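Local coordinates for bilirubin-inducible fluorescent protein UnaG (Anguilla japonica, PDB 4I3B) that binds unconjugated bilirubin with high affinity inside its beta-barrel and, once loaded with it, emits green fluorescence on excitation, at residues V6-I11 with T38-I43; G18-A23 with V121-G126; E73-F78 with S88-V93. One frame throughout, in Å; residues are numbered along the deposited sequence. Where two conformers were deposited one is given.

Contact 1 (V6-I11 with T38-I43); sequences VGTWKI and TPTLYI. With BLR (3-[5-[(Z)-(4-ethenyl-3-methyl-5-oxidanylidene-pyrrol-2-ylidene)methyl]-2-[[5-[(Z)-(3-ethenyl-4-methyl-5-oxidanylidene-pyrrol-2-ylidene)methyl]-3-(3-hydroxy-3-oxopropyl)-4-methyl-1H-pyrrol-2-yl]methyl]-4-methyl-1H-pyrrol-3-yl]propanoic acid), chain G.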
loop_
_atom_site.group_PDB
_atom_site.type_symbol
_atom_site.label_atom_id
_atom_site.label_comp_id
_atom_site.label_asym_id
_atom_site.label_seq_id
_atom_site.Cartn_x
_atom_site.Cartn_y
_atom_site.Cartn_z
ATOM N N VAL A 6 7.377 -9.675 6.640
ATOM C CA VAL A 6 7.691 -10.621 5.576
ATOM C C VAL A 6 6.661 -11.719 5.394
ATOM O O VAL A 6 6.031 -12.170 6.350
ATOM C CB VAL A 6 9.138 -11.177 5.801
ATOM C CG1 VAL A 6 9.478 -12.346 4.914
ATOM C CG2 VAL A 6 10.139 -10.047 5.572
ATOM N N GLY A 7 6.480 -12.113 4.141
ATOM C CA GLY A 7 5.668 -13.266 3.797
ATOM C C GLY A 7 4.367 -12.871 3.118
ATOM O O GLY A 7 4.207 -11.747 2.597
ATOM N N THR A 8 3.426 -13.798 3.090
ATOM C CA THR A 8 2.202 -13.607 2.361
ATOM C C THR A 8 1.089 -13.055 3.251
ATOM O O THR A 8 0.995 -13.441 4.437
ATOM C CB THR A 8 1.753 -14.925 1.747
ATOM O OG1 THR A 8 2.788 -15.392 0.889
ATOM C CG2 THR A 8 0.470 -14.745 0.941
ATOM N N TRP A 9 0.256 -12.179 2.653
ATOM C CA TRP A 9 -0.866 -11.545 3.306
ATOM C C TRP A 9 -2.071 -11.495 2.365
ATOM O O TRP A 9 -1.923 -11.297 1.157
ATOM C CB TRP A 9 -0.520 -10.107 3.655
ATOM C CG TRP A 9 0.540 -9.922 4.661
ATOM C CD1 TRP A 9 1.878 -9.687 4.416
ATOM C CD2 TRP A 9 0.380 -9.950 6.070
ATOM N NE1 TRP A 9 2.547 -9.539 5.613
ATOM C CE2 TRP A 9 1.651 -9.704 6.641
ATOM C CE3 TRP A 9 -0.715 -10.156 6.920
ATOM C CZ2 TRP A 9 1.840 -9.623 8.018
ATOM C CZ3 TRP A 9 -0.511 -10.092 8.297
ATOM C CH2 TRP A 9 0.750 -9.812 8.825
ATOM N N LYS A 10 -3.278 -11.670 2.906
ATOM C CA LYS A 10 -4.510 -11.646 2.122
ATOM C C LYS A 10 -5.486 -10.672 2.761
ATOM O O LYS A 10 -5.586 -10.605 3.987
ATOM C CB LYS A 10 -5.174 -13.048 2.102
ATOM C CG LYS A 10 -4.343 -14.153 1.437
ATOM C CD LYS A 10 -5.072 -15.491 1.485
ATOM C CE LYS A 10 -6.476 -15.372 0.943
ATOM N NZ LYS A 10 -7.060 -16.705 0.625
ATOM N N ILE A 11 -6.248 -9.942 1.968
ATOM C CA ILE A 11 -7.093 -8.912 2.566
ATOM C C ILE A 11 -8.154 -9.538 3.445
ATOM O O ILE A 11 -8.670 -10.614 3.159
ATOM C CB ILE A 11 -7.717 -7.934 1.538
ATOM C CG1 ILE A 11 -8.082 -6.599 2.199
ATOM C CG2 ILE A 11 -8.921 -8.526 0.883
ATOM C CD1 ILE A 11 -8.424 -5.487 1.200
ATOM N N THR A 38 -9.760 -7.697 -3.769
ATOM C CA THR A 38 -9.324 -8.506 -2.644
ATOM C C THR A 38 -7.857 -8.881 -2.883
ATOM O O THR A 38 -7.540 -9.977 -3.333
ATOM C CB THR A 38 -10.212 -9.740 -2.481
ATOM O OG1 THR A 38 -10.271 -10.426 -3.732
ATOM C CG2 THR A 38 -11.644 -9.329 -2.059
ATOM N N PRO A 39 -6.940 -7.946 -2.598
ATOM C CA PRO A 39 -5.522 -8.149 -2.904
ATOM C C PRO A 39 -4.808 -9.205 -2.058
ATOM O O PRO A 39 -5.199 -9.510 -0.934
ATOM C CB PRO A 39 -4.929 -6.773 -2.626
ATOM C CG PRO A 39 -5.870 -6.154 -1.595
ATOM C CD PRO A 39 -7.207 -6.581 -2.121
ATOM N N THR A 40 -3.741 -9.752 -2.641
ATOM C CA THR A 40 -2.780 -10.608 -1.962
ATOM C C THR A 40 -1.433 -9.905 -2.086
ATOM O O THR A 40 -1.108 -9.363 -3.167
ATOM C CB THR A 40 -2.696 -11.984 -2.630
ATOM O OG1 THR A 40 -4.007 -12.544 -2.695
ATOM C CG2 THR A 40 -1.811 -12.914 -1.842
ATOM N N LEU A 41 -0.651 -9.920 -1.010
ATOM C CA LEU A 41 0.694 -9.354 -0.984
ATOM C C LEU A 41 1.707 -10.434 -0.698
ATOM O O LEU A 41 1.453 -11.316 0.132
ATOM C CB LEU A 41 0.817 -8.338 0.137
ATOM C CG LEU A 41 -0.302 -7.334 0.324
ATOM C CD1 LEU A 41 -0.073 -6.501 1.562
ATOM C CD2 LEU A 41 -0.494 -6.465 -0.888
ATOM N N TYR A 42 2.882 -10.315 -1.318
ATOM C CA TYR A 42 4.015 -11.193 -1.048
ATOM C C TYR A 42 5.158 -10.262 -0.747
ATOM O O TYR A 42 5.662 -9.576 -1.647
ATOM C CB TYR A 42 4.352 -12.061 -2.264
ATOM C CG TYR A 42 3.178 -12.833 -2.800
ATOM C CD1 TYR A 42 2.913 -14.120 -2.353
ATOM C CD2 TYR A 42 2.313 -12.268 -3.734
ATOM C CE1 TYR A 42 1.837 -14.853 -2.842
ATOM C CE2 TYR A 42 1.215 -12.970 -4.203
ATOM C CZ TYR A 42 0.979 -14.261 -3.765
ATOM O OH TYR A 42 -0.112 -14.939 -4.255
ATOM N N ILE A 43 5.541 -10.229 0.520
ATOM C CA ILE A 43 6.549 -9.305 0.996
ATOM C C ILE A 43 7.855 -10.032 1.267
ATOM O O ILE A 43 7.875 -11.061 1.929
ATOM C CB ILE A 43 6.042 -8.631 2.269
ATOM C CG1 ILE A 43 4.744 -7.915 1.945
ATOM C CG2 ILE A 43 7.083 -7.649 2.823
ATOM C CD1 ILE A 43 4.187 -7.044 3.075
HETATM C CHA BLR G . -2.182 -2.598 -2.634
HETATM N NA BLR G . 0.086 -2.348 -1.545
HETATM C C1A BLR G . -0.688 -2.332 -2.662
HETATM C C2A BLR G . 0.082 -1.926 -3.740
HETATM C C3A BLR G . 1.360 -1.676 -3.239
HETATM C C4A BLR G . 1.338 -1.951 -1.877
HETATM C CMA BLR G . 2.553 -1.217 -4.022
HETATM C CAA BLR G . -0.380 -1.803 -5.159
HETATM C CBA BLR G . -0.633 -0.406 -5.565
HETATM C CGA BLR G . -1.057 -0.268 -6.983
HETATM O O1A BLR G . -1.631 -1.217 -7.592
HETATM O O2A BLR G . -0.773 0.846 -7.556
HETATM C CHB BLR G . 2.504 -1.828 -0.987
HETATM N NB BLR G . 1.738 -3.136 0.945
HETATM C C1B BLR G . 2.701 -2.361 0.261
HETATM C C2B BLR G . 3.830 -2.223 1.090
HETATM C C3B BLR G . 3.677 -2.852 2.198
HETATM C C4B BLR G . 2.311 -3.513 2.300
HETATM C CMB BLR G . 5.056 -1.437 0.668
HETATM O OB BLR G . 1.758 -4.167 3.114
HETATM C CAB BLR G . 4.642 -2.966 3.319
HETATM C CBB BLR G . 4.402 -3.647 4.480
HETATM N NC BLR G . -5.531 -1.317 -6.512
HETATM C C1C BLR G . -6.275 -1.603 -7.827
HETATM C C2C BLR G . -6.462 -0.218 -8.344
HETATM C C3C BLR G . -5.949 0.665 -7.558
HETATM C C4C BLR G . -5.357 0.110 -6.438
HETATM C CMC BLR G . -7.135 -0.008 -9.659
HETATM O OC BLR G . -6.612 -2.681 -8.231
HETATM C CAC BLR G . -5.911 2.121 -7.786
HETATM C CBC BLR G . -6.933 2.807 -8.352
HETATM C CHD BLR G . -4.722 0.728 -5.411
HETATM N ND BLR G . -3.590 -1.198 -4.162
HETATM C C1D BLR G . -3.948 0.088 -4.336
HETATM C C2D BLR G . -3.388 0.844 -3.197
HETATM C C3D BLR G . -2.723 -0.034 -2.381
HETATM C C4D BLR G . -2.799 -1.378 -2.982
HETATM C CMD BLR G . -3.590 2.313 -3.025
HETATM C CAD BLR G . -1.985 0.339 -1.124
HETATM C CBD BLR G . -2.825 0.022 0.098
HETATM C CGD BLR G . -2.691 -1.407 0.480
HETATM O O1D BLR G . -3.710 -2.119 0.521
HETATM O O2D BLR G . -1.584 -1.898 0.802
#

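Contact 2 (G18-A23 with V121-G126); sequences GEYLKA and VTLTMG. With BLR (3-[5-[(Z)-(4-ethenyl-3-methyl-5-oxidanylidene-pyrrol-2-ylidene)methyl]-2-[[5-[(Z)-(3-ethenyl-4-methyl-5-oxidanylidene-pyrrol-2-ylidene)methyl]-3-(3-hydroxy-3-oxopropyl)-4-methyl-1H-pyrrol-2-yl]methyl]-4-methyl-1H-pyrrol-3-yl]propanoic acid), chain G.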
loop_
_atom_site.group_PDB
_atom_site.type_symbol
_atom_site.label_atom_id
_atom_site.label_comp_id
_atom_site.label_asym_id
_atom_site.label_seq_id
_atom_site.Cartn_x
_atom_site.Cartn_y
_atom_site.Cartn_z
ATOM N N GLY A 18 -12.439 3.286 -1.818
ATOM C CA GLY A 18 -12.768 3.964 -3.052
ATOM C C GLY A 18 -12.739 5.463 -2.929
ATOM O O GLY A 18 -12.323 6.150 -3.861
ATOM N N GLU A 19 -13.209 5.972 -1.794
ATOM C CA GLU A 19 -13.192 7.421 -1.546
ATOM C C GLU A 19 -11.750 7.948 -1.477
ATOM O O GLU A 19 -11.426 9.005 -2.037
ATOM C CB GLU A 19 -13.953 7.727 -0.253
ATOM C CG GLU A 19 -15.453 7.473 -0.368
ATOM C CD GLU A 19 -15.941 6.019 -0.125
ATOM O OE1 GLU A 19 -15.159 5.047 -0.042
ATOM O OE2 GLU A 19 -17.177 5.852 0.020
ATOM N N TYR A 20 -10.851 7.178 -0.857
ATOM C CA TYR A 20 -9.431 7.514 -0.837
ATOM C C TYR A 20 -8.884 7.527 -2.260
ATOM O O TYR A 20 -8.158 8.451 -2.658
ATOM C CB TYR A 20 -8.657 6.521 0.046
ATOM C CG TYR A 20 -7.177 6.695 -0.124
ATOM C CD1 TYR A 20 -6.494 7.672 0.574
ATOM C CD2 TYR A 20 -6.453 5.916 -1.034
ATOM C CE1 TYR A 20 -5.141 7.852 0.383
ATOM C CE2 TYR A 20 -5.103 6.101 -1.230
ATOM C CZ TYR A 20 -4.449 7.052 -0.531
ATOM O OH TYR A 20 -3.097 7.219 -0.753
ATOM N N LEU A 21 -9.231 6.517 -3.062
ATOM C CA LEU A 21 -8.719 6.454 -4.423
ATOM C C LEU A 21 -9.202 7.646 -5.264
ATOM O O LEU A 21 -8.445 8.211 -6.049
ATOM C CB LEU A 21 -9.071 5.105 -5.068
ATOM C CG LEU A 21 -8.402 3.875 -4.429
ATOM C CD1 LEU A 21 -8.917 2.632 -5.123
ATOM C CD2 LEU A 21 -6.897 3.948 -4.576
ATOM N N LYS A 22 -10.459 8.043 -5.068
ATOM C CA LYS A 22 -10.977 9.251 -5.724
ATOM C C LYS A 22 -10.206 10.506 -5.288
ATOM O O LYS A 22 -9.938 11.399 -6.099
ATOM C CB LYS A 22 -12.478 9.443 -5.448
ATOM C CG LYS A 22 -13.019 10.801 -5.885
ATOM C CD LYS A 22 -14.553 10.847 -5.859
ATOM C CE LYS A 22 -15.077 12.240 -6.218
ATOM N NZ LYS A 22 -16.354 12.177 -6.975
ATOM N N ALA A 23 -9.852 10.582 -4.006
ATOM C CA ALA A 23 -9.151 11.730 -3.467
ATOM C C ALA A 23 -7.733 11.866 -4.036
ATOM O O ALA A 23 -7.256 12.989 -4.198
ATOM C CB ALA A 23 -9.118 11.667 -1.963
ATOM N N VAL A 121 -3.254 -1.076 7.389
ATOM C CA VAL A 121 -2.792 0.116 6.668
ATOM C C VAL A 121 -3.824 1.231 6.836
ATOM O O VAL A 121 -5.004 1.030 6.545
ATOM C CB VAL A 121 -2.465 -0.191 5.183
ATOM C CG1 VAL A 121 -3.620 -0.782 4.395
ATOM C CG2 VAL A 121 -1.946 1.050 4.494
ATOM N N THR A 122 -3.350 2.409 7.239
ATOM C CA THR A 122 -4.159 3.602 7.299
ATOM C C THR A 122 -3.665 4.549 6.210
ATOM O O THR A 122 -2.457 4.850 6.141
ATOM C CB THR A 122 -4.046 4.281 8.678
ATOM O OG1 THR A 122 -4.439 3.377 9.705
ATOM C CG2 THR A 122 -4.930 5.493 8.770
ATOM N N LEU A 123 -4.592 4.987 5.361
ATOM C CA LEU A 123 -4.306 5.773 4.184
ATOM C C LEU A 123 -4.886 7.149 4.350
ATOM O O LEU A 123 -6.075 7.300 4.644
ATOM C CB LEU A 123 -4.925 5.146 2.937
ATOM C CG LEU A 123 -4.624 3.669 2.641
ATOM C CD1 LEU A 123 -5.465 2.647 3.457
ATOM C CD2 LEU A 123 -4.838 3.400 1.166
ATOM N N THR A 124 -4.075 8.172 4.141
ATOM C CA THR A 124 -4.521 9.543 4.319
ATOM C C THR A 124 -4.213 10.399 3.101
ATOM O O THR A 124 -3.061 10.459 2.660
ATOM C CB THR A 124 -3.858 10.174 5.551
ATOM O OG1 THR A 124 -4.125 9.378 6.708
ATOM C CG2 THR A 124 -4.395 11.574 5.793
ATOM N N MET A 125 -5.239 11.072 2.586
ATOM C CA MET A 125 -5.064 12.075 1.547
ATOM C C MET A 125 -5.859 13.284 1.984
ATOM O O MET A 125 -7.082 13.299 1.903
ATOM C CB MET A 125 -5.561 11.553 0.200
ATOM C CG MET A 125 -5.550 12.609 -0.879
ATOM S SD MET A 125 -3.879 13.270 -1.135
ATOM C CE MET A 125 -4.220 14.479 -2.416
ATOM N N GLY A 126 -5.163 14.306 2.476
ATOM C CA GLY A 126 -5.851 15.448 3.074
ATOM C C GLY A 126 -6.770 15.005 4.203
ATOM O O GLY A 126 -6.326 14.383 5.158
HETATM C CHA BLR G . -2.182 -2.598 -2.634
HETATM N NA BLR G . 0.086 -2.348 -1.545
HETATM C C1A BLR G . -0.688 -2.332 -2.662
HETATM C C2A BLR G . 0.082 -1.926 -3.740
HETATM C C3A BLR G . 1.360 -1.676 -3.239
HETATM C C4A BLR G . 1.338 -1.951 -1.877
HETATM C CMA BLR G . 2.553 -1.217 -4.022
HETATM C CAA BLR G . -0.380 -1.803 -5.159
HETATM C CBA BLR G . -0.633 -0.406 -5.565
HETATM C CGA BLR G . -1.057 -0.268 -6.983
HETATM O O1A BLR G . -1.631 -1.217 -7.592
HETATM O O2A BLR G . -0.773 0.846 -7.556
HETATM C CHB BLR G . 2.504 -1.828 -0.987
HETATM N NB BLR G . 1.738 -3.136 0.945
HETATM C C1B BLR G . 2.701 -2.361 0.261
HETATM C C2B BLR G . 3.830 -2.223 1.090
HETATM C C3B BLR G . 3.677 -2.852 2.198
HETATM C C4B BLR G . 2.311 -3.513 2.300
HETATM C CMB BLR G . 5.056 -1.437 0.668
HETATM O OB BLR G . 1.758 -4.167 3.114
HETATM C CAB BLR G . 4.642 -2.966 3.319
HETATM C CBB BLR G . 4.402 -3.647 4.480
HETATM N NC BLR G . -5.531 -1.317 -6.512
HETATM C C1C BLR G . -6.275 -1.603 -7.827
HETATM C C2C BLR G . -6.462 -0.218 -8.344
HETATM C C3C BLR G . -5.949 0.665 -7.558
HETATM C C4C BLR G . -5.357 0.110 -6.438
HETATM C CMC BLR G . -7.135 -0.008 -9.659
HETATM O OC BLR G . -6.612 -2.681 -8.231
HETATM C CAC BLR G . -5.911 2.121 -7.786
HETATM C CBC BLR G . -6.933 2.807 -8.352
HETATM C CHD BLR G . -4.722 0.728 -5.411
HETATM N ND BLR G . -3.590 -1.198 -4.162
HETATM C C1D BLR G . -3.948 0.088 -4.336
HETATM C C2D BLR G . -3.388 0.844 -3.197
HETATM C C3D BLR G . -2.723 -0.034 -2.381
HETATM C C4D BLR G . -2.799 -1.378 -2.982
HETATM C CMD BLR G . -3.590 2.313 -3.025
HETATM C CAD BLR G . -1.985 0.339 -1.124
HETATM C CBD BLR G . -2.825 0.022 0.098
HETATM C CGD BLR G . -2.691 -1.407 0.480
HETATM O O1D BLR G . -3.710 -2.119 0.521
HETATM O O2D BLR G . -1.584 -1.898 0.802
#

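Contact 3 (E73-F78 with S88-V93); sequences EEFDEF and SVVNLV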
loop_
_atom_site.group_PDB
_atom_site.type_symbol
_atom_site.label_atom_id
_atom_site.label_comp_id
_atom_site.label_asym_id
_atom_site.label_seq_id
_atom_site.Cartn_x
_atom_site.Cartn_y
_atom_site.Cartn_z
ATOM N N GLU A 73 15.317 5.805 0.861
ATOM C CA GLU A 73 15.740 6.162 -0.488
ATOM C C GLU A 73 14.532 6.388 -1.386
ATOM O O GLU A 73 13.729 5.487 -1.606
ATOM C CB GLU A 73 16.646 5.074 -1.088
ATOM C CG GLU A 73 17.157 5.379 -2.517
ATOM C CD GLU A 73 17.871 4.203 -3.170
ATOM O OE1 GLU A 73 19.088 4.328 -3.434
ATOM O OE2 GLU A 73 17.213 3.173 -3.452
ATOM N N GLU A 74 14.399 7.596 -1.909
ATOM C CA GLU A 74 13.304 7.913 -2.806
ATOM C C GLU A 74 13.382 7.086 -4.088
ATOM O O GLU A 74 14.466 6.814 -4.626
ATOM C CB GLU A 74 13.351 9.411 -3.115
ATOM C CG GLU A 74 12.191 9.894 -3.950
ATOM C CD GLU A 74 12.257 11.402 -4.174
ATOM O OE1 GLU A 74 11.712 12.151 -3.332
ATOM O OE2 GLU A 74 12.855 11.837 -5.177
ATOM N N PHE A 75 12.218 6.701 -4.601
ATOM C CA PHE A 75 12.159 5.931 -5.835
ATOM C C PHE A 75 10.949 6.325 -6.670
ATOM O O PHE A 75 9.981 6.886 -6.159
ATOM C CB PHE A 75 12.157 4.420 -5.557
ATOM C CG PHE A 75 10.982 3.922 -4.741
ATOM C CD1 PHE A 75 10.950 4.101 -3.351
ATOM C CD2 PHE A 75 9.906 3.264 -5.354
ATOM C CE1 PHE A 75 9.888 3.620 -2.594
ATOM C CE2 PHE A 75 8.834 2.799 -4.593
ATOM C CZ PHE A 75 8.826 2.976 -3.211
ATOM N N ASP A 76 11.023 6.063 -7.978
ATOM C CA ASP A 76 9.907 6.333 -8.865
ATOM C C ASP A 76 8.859 5.229 -8.743
ATOM O O ASP A 76 9.215 4.065 -8.706
ATOM C CB ASP A 76 10.375 6.364 -10.334
ATOM C CG ASP A 76 11.255 7.558 -10.664
ATOM O OD1 ASP A 76 11.093 8.612 -10.053
ATOM O OD2 ASP A 76 12.105 7.453 -11.569
ATOM N N GLU A 77 7.586 5.606 -8.722
ATOM C CA GLU A 77 6.506 4.630 -8.724
ATOM C C GLU A 77 5.511 4.980 -9.825
ATOM O O GLU A 77 5.298 6.144 -10.150
ATOM C CB GLU A 77 5.808 4.627 -7.354
ATOM C CG GLU A 77 4.822 3.454 -7.146
ATOM C CD GLU A 77 4.204 3.428 -5.750
ATOM O OE1 GLU A 77 4.684 4.156 -4.843
ATOM O OE2 GLU A 77 3.217 2.679 -5.554
ATOM N N PHE A 78 4.880 3.952 -10.367
ATOM C CA PHE A 78 3.913 4.063 -11.458
ATOM C C PHE A 78 2.667 3.309 -11.023
ATOM O O PHE A 78 2.394 2.211 -11.478
ATOM C CB PHE A 78 4.534 3.496 -12.749
ATOM C CG PHE A 78 5.857 4.144 -13.050
ATOM C CD1 PHE A 78 5.895 5.387 -13.663
ATOM C CD2 PHE A 78 7.043 3.564 -12.634
ATOM C CE1 PHE A 78 7.097 6.011 -13.911
ATOM C CE2 PHE A 78 8.248 4.181 -12.862
ATOM C CZ PHE A 78 8.280 5.395 -13.502
ATOM N N SER A 88 8.257 8.222 -4.334
ATOM C CA SER A 88 7.869 7.516 -3.109
ATOM C C SER A 88 9.068 7.312 -2.180
ATOM O O SER A 88 10.207 7.205 -2.640
ATOM C CB SER A 88 7.290 6.164 -3.474
ATOM O OG SER A 88 6.137 6.400 -4.260
ATOM N N VAL A 89 8.807 7.227 -0.886
ATOM C CA VAL A 89 9.868 6.926 0.058
ATOM C C VAL A 89 9.251 6.218 1.252
ATOM O O VAL A 89 8.111 6.514 1.647
ATOM C CB VAL A 89 10.651 8.197 0.485
ATOM C CG1 VAL A 89 9.783 9.139 1.327
ATOM C CG2 VAL A 89 11.958 7.808 1.188
ATOM N N VAL A 90 9.992 5.268 1.803
ATOM C CA VAL A 90 9.514 4.475 2.912
ATOM C C VAL A 90 10.504 4.566 4.068
ATOM O O VAL A 90 11.701 4.469 3.848
ATOM C CB VAL A 90 9.338 3.004 2.496
ATOM C CG1 VAL A 90 8.563 2.241 3.585
ATOM C CG2 VAL A 90 8.595 2.917 1.137
ATOM N N ASN A 91 10.002 4.740 5.284
ATOM C CA ASN A 91 10.850 4.801 6.470
ATOM C C ASN A 91 10.120 4.187 7.647
ATOM O O ASN A 91 8.889 4.151 7.694
ATOM C CB ASN A 91 11.132 6.239 6.884
ATOM C CG ASN A 91 11.925 7.003 5.884
ATOM O OD1 ASN A 91 13.146 6.961 5.881
ATOM N ND2 ASN A 91 11.232 7.773 5.045
ATOM N N LEU A 92 10.877 3.755 8.638
ATOM C CA LEU A 92 10.311 3.336 9.907
ATOM C C LEU A 92 10.106 4.521 10.874
ATOM O O LEU A 92 10.922 5.439 10.923
ATOM C CB LEU A 92 11.247 2.318 10.562
ATOM C CG LEU A 92 11.349 0.992 9.815
ATOM C CD1 LEU A 92 12.641 0.259 10.120
ATOM C CD2 LEU A 92 10.167 0.157 10.200
ATOM N N VAL A 93 9.020 4.465 11.648
ATOM C CA VAL A 93 8.777 5.347 12.790
ATOM C C VAL A 93 8.390 4.380 13.914
ATOM O O VAL A 93 7.281 3.828 13.911
ATOM C CB VAL A 93 7.587 6.328 12.574
ATOM C CG1 VAL A 93 7.461 7.315 13.756
ATOM C CG2 VAL A 93 7.734 7.093 11.304
HETATM O O HOH W 1 12.199 4.188 0.236
#

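Contact 1 (V6-I11 with T38-I43)
Gly7 with Ile43 and Trp9 with Leu41 are antiparallel hydrogen-bonded pairs that join strand 7-15 to strand 40-46 in the barrel wall. The segment axes come within 4.6 Å of each other, and their directions lie at 164°. Each pair is closed by two backbone bonds; Gly7 N to Ile43 O measures 2.8 Å, and Trp9 N to Leu41 O 2.9 Å. A single bond from Ile11 N to Pro39 O extends the ladder past them, longer at 3.1 Å and less straight, with 143° at the hydrogen. At the backbone angles of Gly7 a side chain would be jammed against the preceding carbonyl, which accounts for glycine there.

On the face of Trp9, Leu41 and Ile43, Trp9 CG stands anti to its carbonyl carbon (chi1 -66°), on the same side of the sheet as Ile43; the indole CD1 meets Ile43 CD1 obliquely at 3.8 Å. Trp9 NE1 is bound by Phe5 O, and Arg136 makes a cation-pi contact with the ring. The same Ile43 CD1 lies 3.7 Å from the vinyl carbon CBB of bilirubin, while Leu41 CD1 approaches the lactam oxygen OB at 3.3 Å. Pro39 is packed by Ile11, in the conformer described, with CD1 against the ring CD.

The other face carries Thr8 and Tyr42, side by side and pointing the same way; Tyr42 OH is held by Glu56. Two adjacent antiparallel strands, separated in sequence by a helical pair and sending apolar branches to an enclosed ligand, are characteristic of the fatty-acid binding protein barrel.

Contact 2 (G18-A23 with V121-G126)
Tyr20 lays one face of its ring over Leu123, whose CB stands 3.8 Å from the ring centroid and 14° off the normal, a CH-pi contact displaced toward the rim. Leu123 CD2 reaches the same ring, 3.6 Å from Tyr20 CE2, so backbone-proximal and terminal carbons of the leucine are both engaged. The bond to Tyr20 CB points toward the strand, and CG, anti to the backbone N (chi1 170°), carries on from there. In the ring plane, its edge meets the backbone at Thr124 C and Met125 N; Met125 CB adds an oblique approach to Tyr20 CE1 at 3.7 Å. Farther along the helix, Met125 CG packs against Ala23 CB at 3.8 Å.

No hydrogen bond links the two segments directly, but Tyr20 OH is bonded to Thr108 OG1, which also bonds Thr124 O, giving the apolar interface a polar end. An alanine in place of Tyr20 would probably leave Leu123 without its aromatic cover and Thr108 without its phenolic mate.

The helix and strand axes lie 8.6 Å apart at 36°, a spacing filled by side chains. Leu21, whose bond to CB points away from the strand, touches bilirubin CBC with CD1 at 3.8 Å. Helix 17-23 thus packs against strand 118-125, with Tyr20 also touching Ala130 of strand 128-135 and Met125 touching Thr108 of strand 106-115.

Contact 3 (E73-F78 with S88-V93)
Ser88 is gripped by both Glu77 and Phe75. Its hydroxyl OG donates to Glu77 OE1 at 2.7 Å, and OE1 receives it on its anti lone pair, the one turned away from the other carboxylate oxygen. Ser88 CB sits over one face of the Phe75 ring, 3.8 Å from the centroid and 21° off the normal, offset toward the rim. The main chains of Phe75 and Ser88 form a hydrogen-bonded antiparallel pair: Phe75 N reaches Ser88 O at 2.9 Å, and Ser88 N reaches Phe75 O at 2.8 Å.

Phe75 CG takes the crowded position between backbone N and carbonyl carbon (chi1 61°), and the ring beyond it comes back toward the partner strand, where Val90 CG2 meets its edge at CE1, 4.0 Å away. Glu73 O lies in the ring plane at another point of the edge. Glu77 instead keeps CG anti to its backbone N and its chain extended, which carries the carboxylate across to the serine.

The short strand segments are inclined at 120°. At the loop residue Glu73 a water bridges the segments, donating to Glu73 O at 2.7 Å and accepting from Val90 N at 2.9 Å, and Val90 also has a backbone bond to Gly72. Tyr99 OH and Gln101 NE2, on strand 96-103, also hydrogen-bond to Glu77 OE1, while a backbone bond between Glu77 and Val86 fixes its main chain.

A buried carboxylate oxygen with three hydrogen-bond partners, at least two of them donors, is likely to be well compensated, which would favour the charged form of Glu77; its side chain lies about 4 Å from bilirubin (nearest atoms), which places this polar cluster beside the bound ligand.

Overall arrangement
From the N terminus, strand 7-15 opens contact 1, and helix 17-23 follows it at once, opening contact 2 before the chain returns through 38-43. Contact 1 therefore closes a loop holding both helices, while contact 2 stays open until 121-126, so the two cross. Contact 3 starts after contact 1 has closed and forms a local hairpin, 73-78 with 88-93, wholly within the span of contact 2. The centres lie about 18 to 20 Å apart and no two contacts touch. All reach the same antiparallel sheet: contacts 1 and 3 join its strands, contact 2 fastens a helix to it, and contacts 1 and 2 both touch bilirubin.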